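Local coordinates for protein haloacid dehalogenase-like hydrolase (Klebsiella pneumoniae subsp. pneumoniae, PDB 3PGV) that probably acts as a metal-dependent phosphatase of the Cof family within the HAD-like hydrolase superfamily, at residues 103-109 / 186-191. Numbering follows the deposited sequence.
Sequences DRDIAAD and RWGDRV. With EDO (1,2-ethanediol), chain H.
In the cap domain of this Cof-type HAD hydrolase, away from the calcium site, two helices on one face of the six-stranded cap sheet meet: helix 104-110, from its N-cap residue Asp103 to Asp109, packs against the end of helix 173-187 and the short turn that leads to edge strand 191-195. Asp103, Asp105 and Arg190 form a salt-bridge network. Arg190 grips Asp105 end-on and nearly coplanar, its NH1 2.9 Å from OD2 and its NH2 2.8 Å from OD1, both oxygens using syn lone pairs. The same NH2 sends a nearly straight bond (170°) to the anti lone pair of Asp103 OD2, so two carboxylates hold the guanidinium in place. With the chain bent at chi3 (67°), one face of that group lies over Ile106, whose CD1 is 3.5 Å from Arg190 CZ. The other branch, Ile106 CG2, makes a CH-pi contact with Trp187, 3.9 Å from the centroid of the six-membered ring, and also touches Val191 CG1. Arg186 CG covers the opposite indole face, while the extended Arg186 chain carries NH2 to a salt bridge with Asp109 OD2. At the indole edge, one water accepts from Trp187 NE1 (2.8 Å) and donates to Asp105 OD2 and Asp109 OD2.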
ATOM      1  N   ASP A 103       8.264  -7.857  13.979  1.00 29.10           N
ATOM      2  CA  ASP A 103       8.790  -8.518  15.184  1.00 28.96           C
ATOM      3  C   ASP A 103       9.017  -7.468  16.279  1.00 34.61           C
ATOM      4  O   ASP A 103       9.409  -6.320  15.973  1.00 33.73           O
ATOM      5  CB  ASP A 103      10.095  -9.275  14.878  1.00 30.21           C
ATOM      6  CG  ASP A 103       9.900 -10.576  14.106  1.00 36.57           C
ATOM      7  OD1 ASP A 103       8.725 -10.926  13.809  1.00 35.09           O
ATOM      8  OD2 ASP A 103      10.919 -11.270  13.837  1.00 41.14           O
ATOM      9  N   ARG A 104       8.686  -7.824  17.537  1.00 32.35           N
ATOM     10  CA  ARG A 104       8.720  -6.900  18.681  1.00 32.91           C
ATOM     11  C   ARG A 104      10.057  -6.155  18.819  1.00 35.41           C
ATOM     12  O   ARG A 104      10.064  -4.945  19.017  1.00 34.94           O
ATOM     13  CB  ARG A 104       8.380  -7.645  19.977  1.00 34.82           C
ATOM     14  CG  ARG A 104       7.942  -6.737  21.106  1.00 47.73           C
ATOM     15  CD  ARG A 104       7.744  -7.512  22.401  1.00 46.93           C
ATOM     16  NE  ARG A 104       7.279  -6.645  23.486  1.00 48.37           N
ATOM     17  CZ  ARG A 104       8.084  -5.897  24.235  1.00 59.66           C
ATOM     18  NH1 ARG A 104       9.399  -5.882  24.006  1.00 38.97           N
ATOM     19  NH2 ARG A 104       7.581  -5.124  25.188  1.00 45.73           N
ATOM     20  N   ASP A 105      11.175  -6.881  18.734  1.00 32.21           N
ATOM     21  CA  ASP A 105      12.506  -6.290  18.886  1.00 32.17           C
ATOM     22  C   ASP A 105      12.787  -5.266  17.788  1.00 37.02           C
ATOM     23  O   ASP A 105      13.396  -4.231  18.062  1.00 38.96           O
ATOM     24  CB  ASP A 105      13.595  -7.385  18.901  1.00 33.22           C
ATOM     25  CG  ASP A 105      13.660  -8.196  17.623  1.00 39.45           C
ATOM     26  OD1 ASP A 105      12.595  -8.652  17.155  1.00 40.36           O
ATOM     27  OD2 ASP A 105      14.767  -8.347  17.074  1.00 44.69           O
ATOM     28  N   ILE A 106      12.311  -5.540  16.544  1.00 31.22           N
ATOM     29  CA  ILE A 106      12.518  -4.643  15.408  1.00 29.34           C
ATOM     30  C   ILE A 106      11.649  -3.386  15.557  1.00 34.06           C
ATOM     31  O   ILE A 106      12.147  -2.267  15.399  1.00 35.20           O
ATOM     32  CB  ILE A 106      12.278  -5.370  14.057  1.00 30.92           C
ATOM     33  CG1 ILE A 106      13.188  -6.615  13.921  1.00 31.53           C
ATOM     34  CG2 ILE A 106      12.455  -4.399  12.861  1.00 30.38           C
ATOM     35  CD1 ILE A 106      13.105  -7.303  12.567  1.00 29.92           C
ATOM     36  N   ALA A 107      10.368  -3.569  15.930  1.00 29.24           N
ATOM     37  CA  ALA A 107       9.465  -2.447  16.175  1.00 28.29           C
ATOM     38  C   ALA A 107      10.036  -1.514  17.282  1.00 33.04           C
ATOM     39  O   ALA A 107      10.128  -0.308  17.076  1.00 32.81           O
ATOM     40  CB  ALA A 107       8.089  -2.956  16.568  1.00 28.17           C
ATOM     41  N   ALA A 108      10.523  -2.095  18.386  1.00 30.78           N
ATOM     42  CA  ALA A 108      11.105  -1.322  19.491  1.00 31.47           C
ATOM     43  C   ALA A 108      12.266  -0.454  19.026  1.00 35.30           C
ATOM     44  O   ALA A 108      12.342   0.722  19.407  1.00 33.82           O
ATOM     45  CB  ALA A 108      11.555  -2.253  20.605  1.00 32.73           C
ATOM     46  N   ASP A 109      13.153  -1.014  18.153  1.00 32.76           N
ATOM     47  CA  ASP A 109      14.295  -0.277  17.603  1.00 33.44           C
ATOM     48  C   ASP A 109      13.854   0.784  16.609  1.00 36.24           C
ATOM     49  O   ASP A 109      14.371   1.893  16.639  1.00 37.77           O
ATOM     50  CB  ASP A 109      15.315  -1.236  16.958  1.00 36.46           C
ATOM     51  CG  ASP A 109      16.048  -2.127  17.963  1.00 51.14           C
ATOM     52  OD1 ASP A 109      16.136  -1.738  19.152  1.00 54.05           O
ATOM     53  OD2 ASP A 109      16.568  -3.187  17.547  1.00 56.24           O
ATOM     54  N   ARG A 186      20.880  -3.900   8.399  1.00 33.64           N
ATOM     55  CA  ARG A 186      20.689  -4.246   9.807  1.00 34.05           C
ATOM     56  C   ARG A 186      19.798  -5.487  10.016  1.00 38.56           C
ATOM     57  O   ARG A 186      20.127  -6.336  10.845  1.00 39.16           O
ATOM     58  CB  ARG A 186      20.133  -3.040  10.583  1.00 32.71           C
ATOM     59  CG  ARG A 186      19.896  -3.312  12.054  1.00 43.13           C
ATOM     60  CD  ARG A 186      19.596  -2.044  12.803  1.00 53.05           C
ATOM     61  NE  ARG A 186      19.281  -2.334  14.195  1.00 71.54           N
ATOM     62  CZ  ARG A 186      19.279  -1.426  15.159  1.00 84.93           C
ATOM     63  NH1 ARG A 186      19.607  -0.168  14.894  1.00 68.60           N
ATOM     64  NH2 ARG A 186      18.975  -1.771  16.401  1.00 73.60           N
ATOM     65  N   TRP A 187      18.705  -5.615   9.237  1.00 34.89           N
ATOM     66  CA  TRP A 187      17.715  -6.666   9.475  1.00 34.88           C
ATOM     67  C   TRP A 187      17.519  -7.706   8.373  1.00 39.67           C
ATOM     68  O   TRP A 187      16.964  -8.785   8.648  1.00 40.56           O
ATOM     69  CB  TRP A 187      16.382  -6.060   9.902  1.00 32.68           C
ATOM     70  CG  TRP A 187      16.439  -5.424  11.256  1.00 34.59           C
ATOM     71  CD1 TRP A 187      16.663  -6.052  12.451  1.00 38.39           C
ATOM     72  CD2 TRP A 187      16.193  -4.048  11.567  1.00 34.18           C
ATOM     73  NE1 TRP A 187      16.594  -5.145  13.483  1.00 38.55           N
ATOM     74  CE2 TRP A 187      16.269  -3.914  12.974  1.00 38.76           C
ATOM     75  CE3 TRP A 187      15.882  -2.912  10.793  1.00 34.95           C
ATOM     76  CZ2 TRP A 187      16.084  -2.689  13.621  1.00 38.25           C
ATOM     77  CZ3 TRP A 187      15.695  -1.696  11.434  1.00 36.72           C
ATOM     78  CH2 TRP A 187      15.822  -1.585  12.830  1.00 38.02           C
ATOM     79  N   GLY A 188      17.914  -7.380   7.142  1.00 33.60           N
ATOM     80  CA  GLY A 188      17.786  -8.303   6.013  1.00 33.31           C
ATOM     81  C   GLY A 188      16.370  -8.789   5.769  1.00 38.61           C
ATOM     82  O   GLY A 188      15.431  -7.983   5.699  1.00 38.62           O
ATOM     83  N   ASP A 189      16.204 -10.130   5.685  1.00 36.27           N
ATOM     84  CA  ASP A 189      14.914 -10.825   5.471  1.00 36.33           C
ATOM     85  C   ASP A 189      13.834 -10.451   6.495  1.00 38.00           C
ATOM     86  O   ASP A 189      12.654 -10.686   6.238  1.00 36.91           O
ATOM     87  CB  ASP A 189      15.125 -12.357   5.522  1.00 39.97           C
ATOM     88  CG  ASP A 189      15.793 -12.934   4.302  1.00 61.48           C
ATOM     89  OD1 ASP A 189      16.082 -12.159   3.357  1.00 64.22           O
ATOM     90  OD2 ASP A 189      16.001 -14.172   4.269  1.00 70.54           O
ATOM     91  N   ARG A 190      14.245 -10.014   7.704  1.00 33.26           N
ATOM     92  CA  ARG A 190      13.314  -9.737   8.805  1.00 31.94           C
ATOM     93  C   ARG A 190      12.434  -8.491   8.574  1.00 35.74           C
ATOM     94  O   ARG A 190      11.440  -8.299   9.288  1.00 35.83           O
ATOM     95  CB  ARG A 190      14.061  -9.628  10.133  1.00 29.06           C
ATOM     96  CG  ARG A 190      14.802 -10.884  10.526  1.00 28.32           C
ATOM     97  CD  ARG A 190      15.324 -10.784  11.942  1.00 37.05           C
ATOM     98  NE  ARG A 190      14.229 -10.751  12.913  1.00 35.56           N
ATOM     99  CZ  ARG A 190      14.314 -10.183  14.108  1.00 39.46           C
ATOM    100  NH1 ARG A 190      15.423  -9.557  14.474  1.00 27.65           N
ATOM    101  NH2 ARG A 190      13.276 -10.181  14.920  1.00 32.51           N
ATOM    102  N   VAL A 191      12.795  -7.648   7.596  1.00 31.67           N
ATOM    103  CA  VAL A 191      12.020  -6.438   7.278  1.00 30.56           C
ATOM    104  C   VAL A 191      11.764  -6.329   5.784  1.00 35.60           C
ATOM    105  O   VAL A 191      12.533  -6.858   4.974  1.00 37.47           O
ATOM    106  CB  VAL A 191      12.693  -5.114   7.819  1.00 33.22           C
ATOM    107  CG1 VAL A 191      12.703  -5.071   9.340  1.00 33.13           C
ATOM    108  CG2 VAL A 191      14.111  -4.926   7.247  1.00 33.56           C
TER
HETATM  109  C1  EDO H 276       9.713 -11.717   9.937  1.00 52.47           C
HETATM  110  O1  EDO H 276       8.570 -11.145  10.579  1.00 53.14           O
HETATM  111  C2  EDO H 276      10.561 -12.493  10.954  1.00 51.50           C
HETATM  112  O2  EDO H 276       9.827 -13.615  11.492  1.00 51.18           O
HETATM  113  O   HOH W   1       9.543  -8.528  11.567  1.00 28.52           O
HETATM  114  O   HOH W   2      16.703  -5.926  16.182  1.00 46.85           O